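Local coordinates for protein yojF (Bacillus subtilis, PDB 1NJH), which is of unknown function but belongs to the DUF1806 family and, in the crystal, forms a two-fold symmetric pair of beta-rich chains, at the interface of chains A and B. Numbering follows the deposited sequence. Chains: chain A/B, protein yojF.

Contact 1 and contact 2 are two patches of one two-fold symmetric interface, with the centres of their C-alpha atoms about 10 Å apart and A:Ala48 common to both. In contact 1 strand 45-51 of chain A pairs with strand 78-84 of chain B. Contact 2 continues the twin pairing, with the chains exchanged, and brings in strand 106-113, while strand 24-32, which gives B:Leu28 to contact 1, here gives both copies of Thr30. By symmetry, two antiparallel strand pairings flank the zone where those threonines meet. The repeated strand pairing is compatible with a dimer, although the crystal alone does not establish one in solution.

Contact 1: the interface of chains A and B. Residues chain A 46-51; chain B 28, 78-80.
A:Tyr49 and B:Tyr80 face each other in an antiparallel beta bridge, part of the pairing of strand 45-51 of chain A with strand 78-84 of chain B in this DUF1806 protein. The evidence for the pairing is a ladder of backbone hydrogen bonds. B:Tyr80 N gives to A:Tyr49 O at 2.7 Å, and A:Tyr49 N returns a bond of 2.8 Å to B:Tyr80 O. Two residues on, A:Arg51 N donates to B:Trp78 O over 2.8 Å, nearly straight with 171° at the hydrogen. B:Trp78 N completes that pair through A:Arg51 O at 3.0 Å. The bridge of A:Ile50 with B:Ile79 falls between the two bonded pairs.

Apolar packing follows both sides of the ladder. The side chains of A:Ile50 and B:Ile79 run alongside each other in parallel directions, with CD1 of A:Ile50 3.7 Å from CG1 of B:Ile79. The A:Ile50 CG1 branch is anti to its backbone N (chi1 -172°), which carries its tip along the partner. An alanine in place of A:Ile50 would probably leave B:Ile79 without its cross-chain neighbour and open a gap beside the strand pair. B:Leu28, in strand 24-32 of chain B, sets its CD2 methyl 4.0 Å from A:Tyr49 O, against the backbone.

The tyrosines occupy the opposite side. Their side chains cross obliquely, CB of A:Tyr49 against CB of B:Tyr80. With CG anti to the backbone N (chi1 175°), the B:Tyr80 ring reaches towards A:Val46, whose CG1 methyl comes to 3.9 Å from CD2 of the ring and as near to CE2, lying close to the ring plane and not over a face.

Polar contact beyond the ladder runs through water. Water 1 lies in the plane of the B:Tyr80 ring and bridges the phenol OH to the carbonyl O of A:Val46, a solvent-mediated link between side chain and backbone.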
# COMPACT_ATOMS: atom_id res chain seq x y z
N VAL A 46 12.48 0.48 -2.69
CA VAL A 46 11.06 0.54 -2.39
C VAL A 46 10.30 -0.40 -3.33
O VAL A 46 10.62 -0.48 -4.52
CB VAL A 46 10.52 1.98 -2.57
CG1 VAL A 46 9.00 1.99 -2.41
CG2 VAL A 46 11.16 2.90 -1.54
N VAL A 47 9.33 -1.13 -2.80
CA VAL A 47 8.53 -2.06 -3.60
C VAL A 47 7.13 -1.48 -3.82
O VAL A 47 6.71 -1.29 -4.96
CB VAL A 47 8.42 -3.44 -2.89
CG1 VAL A 47 7.44 -4.36 -3.63
CG2 VAL A 47 9.80 -4.09 -2.82
N ALA A 48 6.41 -1.22 -2.73
CA ALA A 48 5.06 -0.66 -2.81
C ALA A 48 5.03 0.51 -1.86
O ALA A 48 5.59 0.45 -0.76
CB ALA A 48 4.02 -1.69 -2.41
N TYR A 49 4.30 1.55 -2.24
CA TYR A 49 4.30 2.74 -1.44
C TYR A 49 3.02 3.55 -1.61
O TYR A 49 2.61 3.83 -2.74
CB TYR A 49 5.52 3.54 -1.94
CG TYR A 49 5.84 4.88 -1.33
CD1 TYR A 49 6.89 5.01 -0.43
CD2 TYR A 49 5.18 6.03 -1.76
CE1 TYR A 49 7.29 6.26 0.04
CE2 TYR A 49 5.58 7.30 -1.30
CZ TYR A 49 6.64 7.40 -0.40
OH TYR A 49 7.06 8.63 0.06
N ILE A 50 2.35 3.85 -0.51
CA ILE A 50 1.20 4.76 -0.59
C ILE A 50 1.48 5.77 0.52
O ILE A 50 1.67 5.41 1.68
CB ILE A 50 -0.19 4.08 -0.48
CG1 ILE A 50 -1.27 5.14 -0.78
CG2 ILE A 50 -0.38 3.44 0.88
CD1 ILE A 50 -2.65 4.60 -1.10
N ARG A 51 1.51 7.04 0.14
CA ARG A 51 1.77 8.11 1.07
C ARG A 51 0.63 9.11 1.09
O ARG A 51 0.12 9.52 0.05
CB ARG A 51 3.07 8.82 0.69
CG ARG A 51 3.52 9.87 1.68
CD ARG A 51 4.92 10.35 1.34
NE ARG A 51 5.50 11.22 2.37
CZ ARG A 51 5.88 10.82 3.58
NH1 ARG A 51 5.74 9.55 3.94
NH2 ARG A 51 6.41 11.69 4.42
N LEU B 28 -3.55 -2.35 -4.00
CA LEU B 28 -2.08 -2.36 -4.02
C LEU B 28 -1.68 -3.37 -2.98
O LEU B 28 -2.00 -3.23 -1.80
CB LEU B 28 -1.52 -0.99 -3.66
CG LEU B 28 0.01 -0.92 -3.59
CD1 LEU B 28 0.62 -1.24 -4.95
CD2 LEU B 28 0.42 0.47 -3.12
N TRP B 78 0.87 10.15 -2.73
CA TRP B 78 1.45 9.37 -3.82
C TRP B 78 1.14 7.90 -3.70
O TRP B 78 0.96 7.39 -2.60
CB TRP B 78 2.97 9.48 -3.80
CG TRP B 78 3.54 10.84 -3.67
CD1 TRP B 78 3.49 11.65 -2.57
CD2 TRP B 78 4.25 11.56 -4.67
NE1 TRP B 78 4.13 12.84 -2.83
CE2 TRP B 78 4.60 12.81 -4.11
CE3 TRP B 78 4.62 11.27 -5.99
CZ2 TRP B 78 5.32 13.77 -4.83
CZ3 TRP B 78 5.33 12.23 -6.70
CH2 TRP B 78 5.67 13.47 -6.12
N ILE B 79 1.10 7.22 -4.85
CA ILE B 79 0.93 5.78 -4.91
C ILE B 79 2.04 5.36 -5.85
O ILE B 79 2.17 5.89 -6.97
CB ILE B 79 -0.43 5.36 -5.46
CG1 ILE B 79 -1.52 5.77 -4.47
CG2 ILE B 79 -0.44 3.85 -5.74
CD1 ILE B 79 -2.92 5.41 -4.93
N TYR B 80 2.86 4.42 -5.40
CA TYR B 80 4.00 3.99 -6.19
C TYR B 80 4.20 2.48 -6.09
O TYR B 80 4.05 1.89 -5.01
CB TYR B 80 5.22 4.73 -5.67
CG TYR B 80 6.53 4.34 -6.28
CD1 TYR B 80 6.93 4.85 -7.52
CD2 TYR B 80 7.39 3.48 -5.61
CE1 TYR B 80 8.17 4.50 -8.07
CE2 TYR B 80 8.62 3.12 -6.15
CZ TYR B 80 9.00 3.63 -7.37
OH TYR B 80 10.23 3.27 -7.90
O HOH W 1 11.66 1.04 -6.69

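Contact 2: the interface of chains A and B. Residues chain A 28, 30, 48, 80-82, 108; chain B 30, 47-48.
A:Glu82 and B:Val47 meet at the flat carbonyl group of B:Val47, within an antiparallel beta pairing of strand 78-84 of chain A and strand 45-51 of chain B in this DUF1806 protein. The A:Glu82 backbone N approaches in the carbonyl plane and donates to B:Val47 O over 2.9 Å, with 166° at the hydrogen. One face of the same carbonyl is covered by a methyl: CD1 of A:Ile108 stands 3.3 Å from B:Val47 O, well above the plane. The oxygen is therefore bonded in its plane and shielded over one face by carbon.

The beta bridge of A:Ala81 with B:Ala48 fixes the register beside this bond. The B:Val47 backbone departs from extended strand geometry with psi -59°, and its N does not form the return bond to A:Glu82 O that a regular ladder would show.

Apolar contacts gather on the side of the pairing where A:Thr30 and A:Ile108 lie. CG1 of B:Val47, anti to the backbone N, reaches to 3.6 Å from CG2 of A:Thr30 and also packs on CD1 of A:Ile108. The side chains of A:Ile108 and B:Val47 pass one another head to tail. CG2 of A:Thr30 presses on CB of B:Ala48 at 3.2 Å, a close methyl-to-methyl approach; the symmetric pair, A:Ala48 CB with B:Thr30 CG2, is equally tight.

At the centre, the side chains of A:Thr30 and B:Thr30 are likewise antiparallel. In both, OG1 sits between the backbone N and the carbonyl carbon (chi1 54°), an arrangement that brings the two hydroxyls together while CG2 faces the alanine of the other chain. A:Thr30 OG1 and B:Thr30 OG1 are 3.5 Å apart, at most a weak hydrogen bond. Each hydroxyl also has a weak bond from its own chain: A:Ala48 N to A:Thr30 OG1 spans 3.3 Å, and chain B repeats it.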
# COMPACT_ATOMS: atom_id res chain seq x y z
N LEU A 28 2.01 3.74 4.01
CA LEU A 28 2.17 2.29 4.02
C LEU A 28 3.21 1.99 2.97
O LEU A 28 3.02 2.31 1.79
CB LEU A 28 0.86 1.59 3.66
CG LEU A 28 0.94 0.06 3.59
CD1 LEU A 28 1.34 -0.53 4.94
CD2 LEU A 28 -0.40 -0.49 3.12
N THR A 30 6.57 -0.86 1.71
CA THR A 30 7.31 -2.12 1.83
C THR A 30 8.58 -1.96 1.01
O THR A 30 8.55 -1.44 -0.11
CB THR A 30 6.50 -3.35 1.30
OG1 THR A 30 6.05 -3.12 -0.04
CG2 THR A 30 5.31 -3.61 2.17
N ALA A 48 6.41 -1.22 -2.73
CA ALA A 48 5.06 -0.66 -2.81
C ALA A 48 5.03 0.51 -1.86
O ALA A 48 5.59 0.45 -0.76
CB ALA A 48 4.02 -1.69 -2.41
N TYR A 80 -4.06 -3.34 5.41
CA TYR A 80 -3.51 -4.43 6.18
C TYR A 80 -1.98 -4.48 6.07
O TYR A 80 -1.42 -4.26 4.99
CB TYR A 80 -4.13 -5.72 5.66
CG TYR A 80 -3.60 -6.99 6.26
CD1 TYR A 80 -4.05 -7.45 7.50
CD2 TYR A 80 -2.65 -7.75 5.58
CE1 TYR A 80 -3.57 -8.64 8.03
CE2 TYR A 80 -2.17 -8.94 6.10
CZ TYR A 80 -2.63 -9.38 7.33
OH TYR A 80 -2.14 -10.57 7.84
N ALA A 81 -1.32 -4.73 7.20
CA ALA A 81 0.14 -4.81 7.24
C ALA A 81 0.54 -5.95 8.17
O ALA A 81 0.05 -6.03 9.30
CB ALA A 81 0.74 -3.49 7.75
N GLU A 82 1.43 -6.81 7.71
CA GLU A 82 1.92 -7.94 8.51
C GLU A 82 3.43 -7.81 8.71
O GLU A 82 4.12 -7.24 7.86
CB GLU A 82 1.61 -9.26 7.80
CG GLU A 82 2.42 -10.48 8.28
CD GLU A 82 2.03 -10.96 9.66
OE1 GLU A 82 2.44 -10.35 10.67
OE2 GLU A 82 1.29 -11.97 9.74
N ILE A 108 8.79 -3.23 6.44
CA ILE A 108 7.46 -2.67 6.30
C ILE A 108 7.25 -1.53 7.27
O ILE A 108 7.82 -1.50 8.37
CB ILE A 108 6.38 -3.74 6.52
CG1 ILE A 108 5.00 -3.12 6.33
CG2 ILE A 108 6.54 -4.36 7.92
CD1 ILE A 108 3.92 -4.13 6.08
N THR B 30 1.51 -6.44 -1.77
CA THR B 30 2.84 -7.04 -1.90
C THR B 30 2.82 -8.33 -1.09
O THR B 30 2.31 -8.36 0.03
CB THR B 30 3.99 -6.12 -1.37
OG1 THR B 30 3.73 -5.70 -0.03
CG2 THR B 30 4.12 -4.89 -2.24
N VAL B 47 2.10 -9.18 2.71
CA VAL B 47 2.95 -8.30 3.51
C VAL B 47 2.23 -6.97 3.75
O VAL B 47 2.01 -6.57 4.90
CB VAL B 47 4.31 -8.05 2.80
CG1 VAL B 47 5.13 -6.98 3.54
CG2 VAL B 47 5.09 -9.35 2.72
N ALA B 48 1.89 -6.28 2.67
CA ALA B 48 1.20 -4.99 2.77
C ALA B 48 0.02 -5.07 1.82
O ALA B 48 0.13 -5.61 0.72
CB ALA B 48 2.12 -3.84 2.36